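Local coordinates for protein polyketide synthase type I (PDB 5KKU) that forms the N-terminal dehydratase domain of a modular polyketide synthase in the difficidin assembly line and probably removes water from carrier-bound hydroxyacyl intermediates, at residues R58-Q64 and D107-Q113; D257-F263 and C276-K282. The contacts are given in a common frame with arbitrary orientation. Residues are numbered along the deposited sequence.

Contact 1 (R58-Q64 and D107-Q113)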
# COMPACT_ATOMS: atom_id res chain seq x y z
N ARG A 58 8.12 -10.56 -2.40
CA ARG A 58 7.73 -11.51 -1.40
C ARG A 58 8.28 -11.15 -0.02
O ARG A 58 9.23 -10.47 0.07
CB ARG A 58 8.17 -12.90 -1.78
CG ARG A 58 7.83 -13.28 -3.19
CD ARG A 58 8.13 -14.74 -3.41
NE ARG A 58 7.94 -15.14 -4.78
CZ ARG A 58 8.53 -16.18 -5.32
NH1 ARG A 58 9.35 -16.91 -4.61
NH2 ARG A 58 8.31 -16.48 -6.58
N GLN A 59 7.70 -11.68 1.01
CA GLN A 59 8.11 -11.45 2.38
C GLN A 59 8.39 -10.00 2.67
O GLN A 59 9.36 -9.66 3.25
CB GLN A 59 9.30 -12.31 2.76
CG GLN A 59 9.16 -13.77 2.42
CD GLN A 59 7.94 -14.41 3.01
OE1 GLN A 59 7.78 -14.45 4.20
NE2 GLN A 59 7.07 -14.91 2.17
N ILE A 60 7.47 -9.13 2.32
CA ILE A 60 7.57 -7.73 2.62
C ILE A 60 7.36 -7.42 4.08
O ILE A 60 6.49 -7.93 4.69
CB ILE A 60 6.55 -6.96 1.81
CG1 ILE A 60 6.75 -7.26 0.35
CG2 ILE A 60 6.64 -5.48 2.07
CD1 ILE A 60 5.73 -6.65 -0.54
N ILE A 61 8.17 -6.56 4.63
CA ILE A 61 7.98 -6.11 5.97
C ILE A 61 8.02 -4.61 6.03
O ILE A 61 8.97 -4.05 5.64
CB ILE A 61 9.05 -6.63 6.92
CG1 ILE A 61 9.18 -8.12 6.82
CG2 ILE A 61 8.75 -6.24 8.34
CD1 ILE A 61 10.38 -8.68 7.55
N PHE A 62 6.99 -3.99 6.55
CA PHE A 62 6.94 -2.58 6.68
C PHE A 62 7.41 -2.18 8.06
O PHE A 62 6.92 -2.63 9.05
CB PHE A 62 5.53 -2.05 6.44
CG PHE A 62 4.97 -2.34 5.08
CD1 PHE A 62 5.50 -1.78 3.97
CD2 PHE A 62 3.88 -3.10 4.95
CE1 PHE A 62 4.98 -2.03 2.75
CE2 PHE A 62 3.35 -3.35 3.74
CZ PHE A 62 3.91 -2.82 2.63
N LYS A 63 8.40 -1.33 8.11
CA LYS A 63 9.02 -0.97 9.36
C LYS A 63 9.36 0.30 10.11
O LYS A 63 9.41 0.29 11.31
CB LYS A 63 10.51 -1.20 9.30
CG LYS A 63 10.87 -2.59 8.84
CD LYS A 63 12.31 -2.98 9.10
CE LYS A 63 12.73 -4.14 8.25
NZ LYS A 63 14.17 -4.36 8.10
N GLN A 64 9.40 1.41 9.56
CA GLN A 64 9.40 2.67 10.24
C GLN A 64 8.64 3.55 9.21
O GLN A 64 8.91 3.47 8.08
CB GLN A 64 10.73 3.21 10.67
CG GLN A 64 10.69 4.21 11.76
CD GLN A 64 10.43 3.64 13.12
OE1 GLN A 64 9.40 3.13 13.37
NE2 GLN A 64 11.37 3.78 14.00
N ASP A 107 16.67 5.38 9.43
CA ASP A 107 15.59 4.52 9.80
C ASP A 107 15.40 3.42 8.80
O ASP A 107 15.53 3.63 7.65
CB ASP A 107 14.30 5.30 9.93
CG ASP A 107 14.25 6.13 11.16
OD1 ASP A 107 14.58 5.67 12.24
OD2 ASP A 107 13.87 7.26 11.03
N GLU A 108 15.10 2.24 9.26
CA GLU A 108 14.74 1.21 8.33
C GLU A 108 13.25 1.28 8.05
O GLU A 108 12.44 1.34 8.94
CB GLU A 108 15.15 -0.13 8.84
CG GLU A 108 16.58 -0.20 9.22
CD GLU A 108 17.04 -1.57 9.59
OE1 GLU A 108 16.26 -2.39 10.02
OE2 GLU A 108 18.23 -1.80 9.45
N ASN A 109 12.90 1.31 6.80
CA ASN A 109 11.53 1.50 6.40
C ASN A 109 10.86 0.28 5.85
O ASN A 109 9.74 0.07 6.09
CB ASN A 109 11.41 2.69 5.45
CG ASN A 109 11.93 3.97 6.06
OD1 ASN A 109 12.84 4.56 5.57
ND2 ASN A 109 11.35 4.36 7.13
N MET A 110 11.61 -0.56 5.19
CA MET A 110 11.07 -1.73 4.57
C MET A 110 12.09 -2.70 4.02
O MET A 110 13.14 -2.32 3.60
CB MET A 110 10.14 -1.30 3.48
CG MET A 110 9.40 -2.42 2.85
SD MET A 110 8.87 -2.02 1.23
CE MET A 110 9.93 -3.06 0.27
N GLU A 111 11.74 -3.98 4.03
CA GLU A 111 12.51 -5.03 3.40
C GLU A 111 11.65 -6.01 2.66
O GLU A 111 10.56 -6.22 2.97
CB GLU A 111 13.37 -5.74 4.41
CG GLU A 111 12.64 -6.70 5.30
CD GLU A 111 13.55 -7.55 6.13
OE1 GLU A 111 14.11 -7.02 7.09
OE2 GLU A 111 13.69 -8.73 5.83
N CYS A 112 12.16 -6.58 1.60
CA CYS A 112 11.46 -7.64 0.90
C CYS A 112 12.42 -8.47 0.06
O CYS A 112 13.56 -8.16 -0.02
CB CYS A 112 10.35 -7.09 0.03
SG CYS A 112 10.86 -6.08 -1.34
N GLN A 113 11.93 -9.46 -0.65
CA GLN A 113 12.72 -10.23 -1.57
C GLN A 113 12.16 -10.11 -2.95
O GLN A 113 11.03 -10.38 -3.19
CB GLN A 113 12.73 -11.67 -1.17
CG GLN A 113 13.28 -11.92 0.17
CD GLN A 113 14.79 -11.96 0.18
OE1 GLN A 113 15.45 -12.25 -0.81
NE2 GLN A 113 15.34 -11.64 1.30
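Strands 60-62 and 107-113 run antiparallel, their axes 4.7 Å apart at closest approach and 174° apart in direction. Backbone hydrogen bonds form at three places. Arg58 and Gln113 form a hydrogen-bonded pair, with Arg58 N to Gln113 O and Gln113 N to Arg58 O both 3.0 Å. Ile61 and Glu111 form the next, with Ile61 N to Glu111 O at 2.9 Å and Glu111 N to Ile61 O at 3.2 Å. Between these pairs the register slips by one residue, a beta bulge. Gln59, with positive phi (45°), and Ile60 together face Ile224 of strand 219-229 as a G1 bulge. At the third place Lys63 N donates to Asn109 O (2.8 Å), and Asn109 ND2 reaches Gln64 O (2.8 Å), while Asn109 OD1 is taken by Ser93. The ammonium of Lys63 anchors a salt-bridge network: NZ lies 2.8 Å from Glu111 OE1 and, more weakly, 3.5 Å from Glu108 OE1. Arg58 NH2 forms a salt bridge with Glu56 OE2, outside the two segments. On the face carrying Phe62 and Met110, Met110 CG sits 4.1 Å from Phe62 CD1, with its sulfur in oblique Met-aromatic contact; Ile60 CG1 also meets Cys112 CB at 3.6 Å. Met110 and Cys112 touch Leu42 of helix 37-49, consistent with the predicted N-terminal hotdog fold, in which an antiparallel sheet wraps around a helix.

Contact 2 (D257-F263 and C276-K282)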
# COMPACT_ATOMS: atom_id res chain seq x y z
N ASP A 257 -5.13 -8.68 17.47
CA ASP A 257 -3.80 -8.15 17.26
C ASP A 257 -3.35 -8.06 15.81
O ASP A 257 -2.75 -7.10 15.47
CB ASP A 257 -2.73 -8.76 18.22
CG ASP A 257 -2.85 -10.30 18.44
OD1 ASP A 257 -3.73 -10.78 19.14
OD2 ASP A 257 -1.99 -11.07 17.94
N VAL A 258 -3.57 -9.08 15.02
CA VAL A 258 -3.09 -9.03 13.71
C VAL A 258 -4.27 -9.64 13.20
O VAL A 258 -4.95 -10.31 13.91
CB VAL A 258 -1.81 -9.79 13.52
CG1 VAL A 258 -1.41 -9.81 12.08
CG2 VAL A 258 -0.73 -9.14 14.34
N TYR A 259 -4.55 -9.31 11.98
CA TYR A 259 -5.29 -10.13 11.02
C TYR A 259 -4.76 -9.95 9.60
O TYR A 259 -4.14 -8.94 9.28
CB TYR A 259 -6.80 -9.85 11.08
CG TYR A 259 -7.24 -8.45 10.71
CD1 TYR A 259 -7.55 -8.11 9.40
CD2 TYR A 259 -7.42 -7.48 11.69
CE1 TYR A 259 -7.98 -6.84 9.06
CE2 TYR A 259 -7.86 -6.21 11.37
CZ TYR A 259 -8.13 -5.89 10.05
OH TYR A 259 -8.56 -4.62 9.73
N SER A 260 -5.08 -10.88 8.73
CA SER A 260 -4.48 -10.94 7.44
C SER A 260 -5.44 -11.50 6.40
O SER A 260 -6.30 -12.25 6.72
CB SER A 260 -3.20 -11.74 7.53
OG SER A 260 -3.48 -13.08 7.43
N ALA A 261 -5.27 -11.07 5.16
CA ALA A 261 -6.11 -11.40 4.02
C ALA A 261 -5.41 -11.26 2.69
O ALA A 261 -4.43 -10.62 2.59
CB ALA A 261 -7.37 -10.55 4.02
N ASP A 262 -5.80 -11.71 1.64
CA ASP A 262 -5.45 -11.72 0.24
C ASP A 262 -6.36 -10.79 -0.47
O ASP A 262 -7.50 -10.67 -0.09
CB ASP A 262 -5.69 -13.08 -0.39
CG ASP A 262 -4.74 -14.16 0.05
OD1 ASP A 262 -3.71 -13.87 0.63
OD2 ASP A 262 -5.06 -15.32 -0.22
N PHE A 263 -5.91 -10.08 -1.46
CA PHE A 263 -6.81 -9.34 -2.30
C PHE A 263 -6.36 -9.49 -3.72
O PHE A 263 -5.22 -9.77 -3.94
CB PHE A 263 -7.03 -7.86 -1.86
CG PHE A 263 -5.85 -6.94 -2.01
CD1 PHE A 263 -5.49 -6.42 -3.22
CD2 PHE A 263 -5.14 -6.55 -0.91
CE1 PHE A 263 -4.42 -5.56 -3.34
CE2 PHE A 263 -4.08 -5.71 -1.03
CZ PHE A 263 -3.72 -5.22 -2.25
N CYS A 276 -2.23 -9.89 -4.29
CA CYS A 276 -1.65 -9.72 -3.02
C CYS A 276 -1.96 -10.88 -2.13
O CYS A 276 -3.06 -11.12 -1.80
CB CYS A 276 -2.12 -8.43 -2.41
SG CYS A 276 -1.43 -8.02 -0.84
N GLU A 277 -0.95 -11.56 -1.68
CA GLU A 277 -1.16 -12.72 -0.86
C GLU A 277 -0.84 -12.42 0.57
O GLU A 277 0.26 -12.04 0.85
CB GLU A 277 -0.28 -13.83 -1.34
CG GLU A 277 -0.83 -14.62 -2.46
CD GLU A 277 0.12 -15.68 -2.88
OE1 GLU A 277 0.75 -16.27 -2.00
OE2 GLU A 277 0.24 -15.90 -4.06
N LYS A 278 -1.80 -12.60 1.42
CA LYS A 278 -1.66 -12.43 2.82
C LYS A 278 -1.13 -11.07 3.28
O LYS A 278 -0.07 -10.96 3.79
CB LYS A 278 -0.85 -13.59 3.39
CG LYS A 278 -1.09 -13.81 4.85
CD LYS A 278 0.13 -14.38 5.54
CE LYS A 278 -0.25 -15.27 6.71
NZ LYS A 278 -0.96 -14.61 7.84
N LEU A 279 -1.92 -10.03 3.13
CA LEU A 279 -1.59 -8.75 3.71
C LEU A 279 -1.89 -8.77 5.17
O LEU A 279 -2.99 -8.90 5.58
CB LEU A 279 -2.27 -7.60 3.00
CG LEU A 279 -2.44 -6.30 3.77
CD1 LEU A 279 -1.15 -5.56 3.84
CD2 LEU A 279 -3.51 -5.42 3.20
N THR A 280 -0.88 -8.68 5.98
CA THR A 280 -1.08 -8.72 7.40
C THR A 280 -1.06 -7.33 7.90
O THR A 280 -0.22 -6.60 7.57
CB THR A 280 -0.03 -9.55 8.11
OG1 THR A 280 -0.15 -10.91 7.73
CG2 THR A 280 -0.23 -9.49 9.58
N VAL A 281 -2.01 -7.00 8.75
CA VAL A 281 -2.15 -5.69 9.31
C VAL A 281 -2.18 -5.73 10.83
O VAL A 281 -2.65 -6.67 11.37
CB VAL A 281 -3.36 -4.97 8.70
CG1 VAL A 281 -3.31 -5.01 7.18
CG2 VAL A 281 -4.66 -5.52 9.23
N LYS A 282 -1.65 -4.71 11.49
CA LYS A 282 -1.63 -4.71 12.94
C LYS A 282 -2.29 -3.49 13.58
O LYS A 282 -1.88 -2.36 13.34
CB LYS A 282 -0.19 -4.85 13.45
CG LYS A 282 -0.05 -5.80 14.64
CD LYS A 282 1.39 -5.82 15.15
CE LYS A 282 1.93 -4.42 15.34
NZ LYS A 282 3.38 -4.43 15.70
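This is a beta hairpin of the predicted C-terminal hotdog fold, strands 258-263 and 276-282 running at 154° to each other. Among the backbone hydrogen bonds, Val281 N to Tyr259 O (2.9 Å), Leu279 N to Ala261 O (2.6 Å) and Cys276 N to Phe263 O (3.0 Å) are each reciprocated, though Tyr259 N to Val281 O, at 3.3 Å, is weak. Register shifts by one between Ala261 and Phe263, a beta bulge at which Lys278 takes positive phi (56°). The aromatic contacts share one face of the sheet: Val281 CG2 stands 3.6 Å from the Tyr259 ring centroid and Cys276 CB 3.6 Å from that of Phe263, both CH-pi over the ring, while Leu279 CD2 meets the Phe263 edge, 4.3 Å from CE2. Two further polar bonds involve side chains: Lys278 NZ donates to Ser260 OG at 3.0 Å, and at the bulge the backbone Lys278 N points at Asp262 OD1, a very short hydrogen bond of 2.4 Å in the model.

How the contacts relate
Strand 219-229 separates the two contacts and pairs antiparallel with both neighbours, 55-62 from contact 1 and 272-283 from contact 2. The pairings therefore run 107-116, 55-62, 219-229, 272-283, 258-266, joining the two hotdog halves through one continuous sheet, as in double-hotdog dehydratases. The contact centres are 15 Å apart, and their nearest atoms, about 5 Å apart, do not touch. Ile224 bridges the gap, meeting Ile60 and Phe62 on one side and Leu279 on the other; Asp225 likewise meets Gln59 and Lys278. Measured between side chains, Phe62 and Phe263 each lie about 10 Å from the predicted proton donor Asp198, and Phe62 about 12 Å from His25, the predicted proton acceptor.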